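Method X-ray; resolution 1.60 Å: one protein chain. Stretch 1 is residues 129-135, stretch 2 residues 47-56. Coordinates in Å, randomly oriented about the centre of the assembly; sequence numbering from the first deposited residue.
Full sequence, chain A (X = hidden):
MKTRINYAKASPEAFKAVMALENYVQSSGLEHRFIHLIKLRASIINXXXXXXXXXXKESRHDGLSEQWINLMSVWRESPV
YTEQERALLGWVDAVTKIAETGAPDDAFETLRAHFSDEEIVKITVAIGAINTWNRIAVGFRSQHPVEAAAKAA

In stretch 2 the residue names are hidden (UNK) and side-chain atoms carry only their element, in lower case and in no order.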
# COMPACT_ATOMS: atom_id res chain seq x y z
N ALA A 129 -9.76 22.03 -4.04
CA ALA A 129 -9.48 23.13 -3.12
C ALA A 129 -9.10 22.64 -1.71
O ALA A 129 -8.09 23.08 -1.16
CB ALA A 129 -10.65 24.10 -3.06
N ILE A 130 -9.86 21.71 -1.15
CA ILE A 130 -9.52 21.25 0.20
C ILE A 130 -8.21 20.48 0.16
O ILE A 130 -7.40 20.56 1.07
CB ILE A 130 -10.67 20.46 0.89
CG1 ILE A 130 -10.30 20.10 2.34
CG2 ILE A 130 -11.08 19.26 0.05
CD1 ILE A 130 -10.01 21.34 3.24
N ASN A 131 -7.98 19.76 -0.94
CA ASN A 131 -6.72 19.02 -1.06
C ASN A 131 -5.51 19.96 -1.07
O ASN A 131 -4.42 19.60 -0.60
CB ASN A 131 -6.75 18.11 -2.29
CG ASN A 131 -7.25 16.72 -1.93
OD1 ASN A 131 -6.48 15.86 -1.52
ND2 ASN A 131 -8.56 16.52 -2.05
N THR A 132 -5.71 21.18 -1.58
CA THR A 132 -4.68 22.21 -1.54
C THR A 132 -4.50 22.73 -0.10
O THR A 132 -3.37 22.77 0.40
CB THR A 132 -5.00 23.34 -2.53
OG1 THR A 132 -4.82 22.83 -3.87
CG2 THR A 132 -4.04 24.52 -2.34
N TRP A 133 -5.58 23.11 0.56
CA TRP A 133 -5.47 23.57 1.95
C TRP A 133 -4.82 22.51 2.84
O TRP A 133 -3.96 22.83 3.67
CB TRP A 133 -6.83 23.94 2.54
CG TRP A 133 -7.42 25.21 2.04
CD1 TRP A 133 -8.58 25.36 1.34
CD2 TRP A 133 -6.89 26.53 2.23
NE1 TRP A 133 -8.80 26.70 1.07
CE2 TRP A 133 -7.78 27.44 1.60
CE3 TRP A 133 -5.74 27.04 2.86
CZ2 TRP A 133 -7.56 28.84 1.60
CZ3 TRP A 133 -5.52 28.42 2.85
CH2 TRP A 133 -6.43 29.30 2.22
N ASN A 134 -5.21 21.25 2.67
CA ASN A 134 -4.60 20.16 3.46
C ASN A 134 -3.08 20.08 3.27
O ASN A 134 -2.32 19.86 4.22
CB ASN A 134 -5.21 18.81 3.12
CG ASN A 134 -6.69 18.68 3.51
OD1 ASN A 134 -7.24 19.45 4.34
ND2 ASN A 134 -7.33 17.68 2.94
N ARG A 135 -2.64 20.24 2.02
CA ARG A 135 -1.21 20.19 1.72
C ARG A 135 -0.45 21.37 2.31
O ARG A 135 0.67 21.21 2.81
CB ARG A 135 -1.00 20.08 0.21
CG ARG A 135 -1.35 18.68 -0.28
CD ARG A 135 -1.47 18.52 -1.80
NE ARG A 135 -1.53 17.09 -2.10
CZ ARG A 135 -2.62 16.33 -1.96
NH1 ARG A 135 -3.78 16.87 -1.56
NH2 ARG A 135 -2.55 15.03 -2.21
N UNK A 47 -5.08 13.49 6.76
CA UNK A 47 -4.42 13.57 8.07
C UNK A 47 -4.29 15.01 8.58
O UNK A 47 -3.45 15.30 9.45
N UNK A 48 -5.11 15.91 8.06
CA UNK A 48 -4.96 17.33 8.37
C UNK A 48 -5.79 17.73 9.59
O UNK A 48 -6.99 18.06 9.47
s UNK A 48 -4.90 19.92 7.47
c UNK A 48 -5.33 18.19 7.16
N UNK A 49 -5.16 17.69 10.76
CA UNK A 49 -5.84 18.07 12.02
C UNK A 49 -6.31 19.52 11.98
O UNK A 49 -7.41 19.84 12.44
c UNK A 49 -4.93 17.85 13.21
N UNK A 50 -5.47 20.40 11.43
CA UNK A 50 -5.81 21.81 11.31
C UNK A 50 -7.16 21.98 10.61
O UNK A 50 -8.04 22.68 11.10
c UNK A 50 -4.62 24.87 11.57
c UNK A 50 -4.82 26.25 11.51
c UNK A 50 -5.70 26.03 9.28
c UNK A 50 -4.95 24.06 10.49
c UNK A 50 -5.36 26.83 10.37
c UNK A 50 -4.72 22.58 10.55
c UNK A 50 -5.49 24.65 9.35
N UNK A 51 -7.31 21.32 9.46
CA UNK A 51 -8.55 21.44 8.71
C UNK A 51 -9.70 20.65 9.33
O UNK A 51 -10.82 21.12 9.32
c UNK A 51 -8.36 21.07 7.24
s UNK A 51 -7.26 22.25 6.37
N UNK A 52 -9.43 19.45 9.88
CA UNK A 52 -10.50 18.70 10.54
C UNK A 52 -11.10 19.53 11.67
O UNK A 52 -12.31 19.65 11.78
c UNK A 52 -10.03 17.32 11.06
c UNK A 52 -11.10 16.68 11.96
c UNK A 52 -9.71 16.40 9.87
N UNK A 53 -10.25 20.14 12.48
CA UNK A 53 -10.74 20.96 13.60
C UNK A 53 -11.67 22.05 13.09
O UNK A 53 -12.76 22.24 13.63
o UNK A 53 -9.83 23.55 15.71
c UNK A 53 -9.58 21.59 14.36
c UNK A 53 -10.05 22.32 15.62
o UNK A 53 -10.61 21.65 16.51
N UNK A 54 -11.24 22.74 12.04
CA UNK A 54 -12.01 23.82 11.43
C UNK A 54 -13.35 23.32 10.89
O UNK A 54 -14.40 23.93 11.12
c UNK A 54 -11.20 24.44 10.29
c UNK A 54 -9.24 26.63 9.13
c UNK A 54 -11.81 25.70 9.68
s UNK A 54 -10.80 26.40 8.32
N UNK A 55 -13.31 22.20 10.18
CA UNK A 55 -14.51 21.76 9.47
C UNK A 55 -15.50 21.02 10.35
O UNK A 55 -16.70 21.02 10.06
c UNK A 55 -13.30 21.85 7.27
n UNK A 55 -11.78 22.77 5.99
c UNK A 55 -12.08 21.65 6.72
n UNK A 55 -13.70 23.10 6.87
c UNK A 55 -12.77 23.63 6.10
c UNK A 55 -14.13 21.01 8.19
N UNK A 56 -15.01 20.41 11.43
CA UNK A 56 -15.88 19.89 12.48
C UNK A 56 -16.73 21.06 13.02
O UNK A 56 -17.96 20.97 13.11
c UNK A 56 -14.52 17.87 13.18
c UNK A 56 -15.06 19.24 13.61
c UNK A 56 -15.91 19.10 14.89

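Position 47 has no side-chain atoms at all, and its phi of 75° closes a Schellman motif at the end of the preceding helix. Positive phi by itself favours a residue without a CB: Gly47.

Position 48 carries one carbon and then one sulfur, which makes it Cys48. Its CA lies 5.7 Å from the CA of Asn134, the closest CA pair across the two stretches, and its CB sits 3.6 Å from Asn134 OD1. The sulfur is occupied locally: as N-cap, Cys48 SG accepts from the backbone N of position 51 at 3.4 Å, tying off the first turn of the new helix.

Position 49 shows a single carbon, out of reach of stretch 1; it is Ala49. Position 50 has one carbon followed by a ring of six carbons with no oxygen beyond it, hence Phe50. Its CA-to-CB bond points toward stretch 1, yet the side chain of Phe50 makes no contact with it.

Position 51 repeats the pattern of one carbon and one sulfur, and is Cys51. In the m rotamer its SG lies 3.5 Å from Asn134 OD1, 4.2 Å from Trp133 CB and 4.3 Å from Ile130 CD1, so one small, polarizable atom meets three residues of the facing helix.

Position 52 has a carbon bearing two more and touches nothing on stretch 1: Val52, beta-branched, whose CA-to-CB bond points sideways. Position 53 has two carbons, the second with two oxygens; this is Asp53, and it takes no part in the contact. At position 54 an unbranched chain of two carbons, sulfur and carbon identifies Met54, which makes no contact with stretch 1.

Position 55 has one carbon leading to a five-membered ring of three carbons and two nitrogens: His55. Ile130 CD1 approaches the ring obliquely, 3.6 Å from His55 NE2, while ND1 bonds to a residue just outside the stretch. Position 56 is again a carbon carrying two carbons, Val56, out of reach.

The helices approach to 9.7 Å between axes, their directions 127° apart, and the two stretches bury just 194 Å², both sides summed. Positions 48, 51 and 55 supply the contact from one side, a spacing of three and four that keeps them on one helical face; Ile130, Trp133 and Asn134 answer, with Trp133 and Asn134 three and four residues on from Ile130. Between these faces the packing is mainly van der Waals, with no clear hydrogen bond crossing. The rule for a designer is economy: a short side chain at the centre, a capping thiol at the helix start, and an isoleucine methyl against the histidine ring.

Stretch 2, residues 47-56: GCAFCVDMHV
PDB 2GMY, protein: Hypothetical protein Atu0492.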